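Local coordinates for lectin-related NK cell receptor LY49L1 (Mus musculus, PDB 3G8K), which serves as a natural killer cell receptor of the Ly49 family, whose members recognise MHC class I molecules through a C-type lectin-like domain, at residues L54-S60 with L103-R107. The protein carries 1 engineered substitution. Residues are numbered along the deposited sequence; the frame is centred on the assembly and turned at random.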
ATOM      1  N   LEU A  54       4.683   1.572  -8.209  1.00 30.31           N
ATOM      2  CA  LEU A  54       3.234   1.758  -8.219  1.00 29.47           C
ATOM      3  C   LEU A  54       2.539   0.619  -8.924  1.00 30.22           C
ATOM      4  O   LEU A  54       1.495   0.196  -8.485  1.00 30.40           O
ATOM      5  CB  LEU A  54       2.801   3.108  -8.791  1.00 28.76           C
ATOM      6  CG  LEU A  54       2.978   4.303  -7.856  1.00 24.88           C
ATOM      7  CD1 LEU A  54       3.255   5.553  -8.746  1.00 25.32           C
ATOM      8  CD2 LEU A  54       1.735   4.427  -6.987  1.00 28.05           C
ATOM      9  N   LYS A  55       3.090   0.149 -10.039  1.00 31.62           N
ATOM     10  CA  LYS A  55       2.480  -0.958 -10.799  1.00 32.09           C
ATOM     11  C   LYS A  55       2.450  -2.247  -9.947  1.00 33.68           C
ATOM     12  O   LYS A  55       1.520  -3.050 -10.037  1.00 34.36           O
ATOM     13  CB  LYS A  55       3.301  -1.253 -12.041  1.00 32.23           C
ATOM     14  CG  LYS A  55       3.137  -0.362 -13.246  1.00 30.88           C
ATOM     15  CD  LYS A  55       4.411  -0.629 -14.048  1.00 34.02           C
ATOM     16  CE  LYS A  55       4.399  -0.166 -15.507  1.00 37.75           C
ATOM     17  NZ  LYS A  55       5.894  -0.092 -15.905  1.00 37.67           N
ATOM     18  N   LEU A  56       3.488  -2.426  -9.143  1.00 35.40           N
ATOM     19  CA  LEU A  56       3.575  -3.460  -8.090  1.00 36.73           C
ATOM     20  C   LEU A  56       2.490  -3.336  -6.973  1.00 37.81           C
ATOM     21  O   LEU A  56       1.678  -4.268  -6.733  1.00 37.52           O
ATOM     22  CB  LEU A  56       4.960  -3.330  -7.520  1.00 37.53           C
ATOM     23  CG  LEU A  56       5.920  -4.449  -7.170  1.00 41.58           C
ATOM     24  CD1 LEU A  56       5.760  -4.709  -5.655  1.00 44.42           C
ATOM     25  CD2 LEU A  56       5.778  -5.720  -8.111  1.00 45.45           C
ATOM     26  N   LEU A  57       2.412  -2.154  -6.359  1.00 39.19           N
ATOM     27  CA  LEU A  57       1.565  -1.896  -5.208  1.00 40.43           C
ATOM     28  C   LEU A  57       0.131  -1.449  -5.369  1.00 40.69           C
ATOM     29  O   LEU A  57      -0.633  -1.670  -4.444  1.00 41.61           O
ATOM     30  CB  LEU A  57       2.243  -0.889  -4.298  1.00 41.85           C
ATOM     31  CG  LEU A  57       2.703  -1.433  -2.945  1.00 47.03           C
ATOM     32  CD1 LEU A  57       1.641  -2.448  -2.314  1.00 51.17           C
ATOM     33  CD2 LEU A  57       4.121  -2.084  -3.030  1.00 47.36           C
ATOM     34  N   VAL A  58      -0.257  -0.768  -6.459  1.00 40.70           N
ATOM     35  CA  VAL A  58      -1.664  -0.285  -6.582  1.00 38.82           C
ATOM     36  C   VAL A  58      -2.650  -1.458  -6.723  1.00 39.11           C
ATOM     37  O   VAL A  58      -2.307  -2.413  -7.403  1.00 39.04           O
ATOM     38  CB  VAL A  58      -1.845   0.698  -7.773  1.00 38.98           C
ATOM     39  CG1 VAL A  58      -1.199   1.990  -7.493  1.00 36.80           C
ATOM     40  CG2 VAL A  58      -1.363   0.108  -9.143  1.00 38.13           C
ATOM     41  N   PRO A  59      -3.878  -1.414  -6.095  1.00 37.95           N
ATOM     42  CA  PRO A  59      -4.878  -2.412  -6.458  1.00 37.91           C
ATOM     43  C   PRO A  59      -5.172  -2.396  -7.946  1.00 38.12           C
ATOM     44  O   PRO A  59      -5.048  -1.353  -8.547  1.00 40.15           O
ATOM     45  CB  PRO A  59      -6.132  -1.951  -5.688  1.00 37.56           C
ATOM     46  CG  PRO A  59      -5.638  -1.225  -4.558  1.00 37.64           C
ATOM     47  CD  PRO A  59      -4.373  -0.524  -5.034  1.00 38.14           C
ATOM     48  N   SER A  60      -5.534  -3.532  -8.547  1.00 38.09           N
ATOM     49  CA  SER A  60      -5.713  -3.631 -10.012  1.00 37.24           C
ATOM     50  C   SER A  60      -6.855  -2.752 -10.474  1.00 36.78           C
ATOM     51  O   SER A  60      -8.015  -3.021 -10.139  1.00 38.24           O
ATOM     52  CB  SER A  60      -6.008  -5.090 -10.449  1.00 37.66           C
ATOM     53  OG  SER A  60      -6.466  -5.133 -11.794  1.00 37.94           O
ATOM     54  N   LEU A 103      -2.489   5.455 -15.130  1.00 21.58           N
ATOM     55  CA  LEU A 103      -1.760   4.328 -14.569  1.00 23.45           C
ATOM     56  C   LEU A 103      -2.656   3.079 -14.448  1.00 25.82           C
ATOM     57  O   LEU A 103      -3.747   3.129 -13.829  1.00 25.63           O
ATOM     58  CB  LEU A 103      -1.325   4.707 -13.131  1.00 20.42           C
ATOM     59  CG  LEU A 103      -0.381   3.755 -12.327  1.00 23.02           C
ATOM     60  CD1 LEU A 103       0.717   3.146 -13.260  1.00 24.74           C
ATOM     61  CD2 LEU A 103       0.227   4.481 -11.107  1.00 23.88           C
ATOM     62  N   SER A 104      -2.196   1.964 -15.017  1.00 28.79           N
ATOM     63  CA  SER A 104      -2.682   0.610 -14.622  1.00 31.33           C
ATOM     64  C   SER A 104      -1.500  -0.224 -14.131  1.00 33.10           C
ATOM     65  O   SER A 104      -0.335   0.183 -14.309  1.00 32.66           O
ATOM     66  CB  SER A 104      -3.434  -0.085 -15.775  1.00 30.44           C
ATOM     67  OG  SER A 104      -2.649  -0.363 -16.909  1.00 33.46           O
ATOM     68  N   LYS A 105      -1.771  -1.370 -13.508  1.00 34.37           N
ATOM     69  CA  LYS A 105      -0.707  -2.348 -13.213  1.00 35.31           C
ATOM     70  C   LYS A 105       0.190  -2.729 -14.376  1.00 34.39           C
ATOM     71  O   LYS A 105       1.367  -3.131 -14.207  1.00 34.53           O
ATOM     72  CB  LYS A 105      -1.315  -3.632 -12.641  1.00 35.91           C
ATOM     73  CG  LYS A 105      -2.189  -3.367 -11.419  1.00 38.35           C
ATOM     74  CD  LYS A 105      -2.312  -4.620 -10.643  1.00 41.43           C
ATOM     75  CE  LYS A 105      -1.007  -4.986 -10.039  1.00 43.06           C
ATOM     76  NZ  LYS A 105      -0.664  -4.117  -8.881  1.00 41.88           N
ATOM     77  N   THR A 106      -0.335  -2.609 -15.578  1.00 34.57           N
ATOM     78  CA  THR A 106       0.448  -3.076 -16.697  1.00 33.56           C
ATOM     79  C   THR A 106       1.301  -1.975 -17.407  1.00 34.57           C
ATOM     80  O   THR A 106       2.419  -2.274 -17.855  1.00 32.98           O
ATOM     81  CB  THR A 106      -0.374  -4.099 -17.593  1.00 33.99           C
ATOM     82  OG1 THR A 106      -0.027  -3.986 -18.968  1.00 35.52           O
ATOM     83  CG2 THR A 106      -1.903  -3.899 -17.476  1.00 31.71           C
ATOM     84  N   ARG A 107       0.796  -0.729 -17.477  1.00 33.30           N
ATOM     85  CA  ARG A 107       1.402   0.311 -18.297  1.00 33.51           C
ATOM     86  C   ARG A 107       0.733   1.650 -18.059  1.00 31.85           C
ATOM     87  O   ARG A 107      -0.313   1.719 -17.448  1.00 32.79           O
ATOM     88  CB  ARG A 107       1.343  -0.036 -19.811  1.00 33.55           C
ATOM     89  CG  ARG A 107      -0.060  -0.313 -20.407  1.00 36.89           C
ATOM     90  CD  ARG A 107       0.026  -1.163 -21.737  1.00 38.20           C
ATOM     91  NE  ARG A 107      -1.187  -1.108 -22.536  1.00 48.18           N
ATOM     92  CZ  ARG A 107      -2.421  -1.474 -22.131  1.00 52.30           C
ATOM     93  NH1 ARG A 107      -3.444  -1.375 -22.974  1.00 53.11           N
ATOM     94  NH2 ARG A 107      -2.659  -1.929 -20.903  1.00 52.14           N
TER
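Two successive bends in the side chain of Lys-105, at chi3 (68°) and chi4 (74°), fold its ammonium group back onto the carbonyl oxygens of the last turn of helix 48-57 and of Val-58 just beyond it. Three hydrogen bonds hold NZ there, and they differ in quality. The bond from Lys-105 NZ to Val-58 O is 2.8 Å, lies in the carbonyl plane and is nearly straight at the acceptor, with a C=O...NZ angle of 160°. Lys-105 NZ lies 2.7 Å from Lys-55 O, tilted well off the carbonyl plane of Lys-55. Leu-56 O, at 3.2 Å from Lys-105 NZ, is approached from above its carbonyl plane and not on a lone pair, so this is the least favourably directed of the three. Val-58 is the first residue to leave helical geometry, so the ammonium group binds backbone carbonyls where the helix ends, and its positive charge would probably also suit the helix dipole. Farther back along the same side chain, Lys-105 CD rests 3.6 Å from Ser-60 CA.

The side chain of Lys-55 supplies the reciprocal contact. Extended beyond CG, it runs alongside the turn backbone, with Lys-55 CG 3.4 Å from Lys-105 O and Lys-55 CE 3.7 Å from Thr-106 O; these are van der Waals contacts of its methylene groups. Deeper in, Leu-54 and Leu-103 cross at about a right angle, Leu-54 CB meeting Leu-103 CD2 at 3.7 Å.

The contact thus joins the end of the second helix of the C-type lectin-like fold to the turn linking antiparallel strands 100-104 and 108-111. Leu-54 and Val-58 also pack on Phe-12 of strand 10-14, while Leu-103 touches Ile-65 and pairs through its backbone with Tyr-63 in strand 62-70. Beside this junction, Leu-57 and Pro-59 pack against Pro-59 and Leu-57 of the second subunit, respectively.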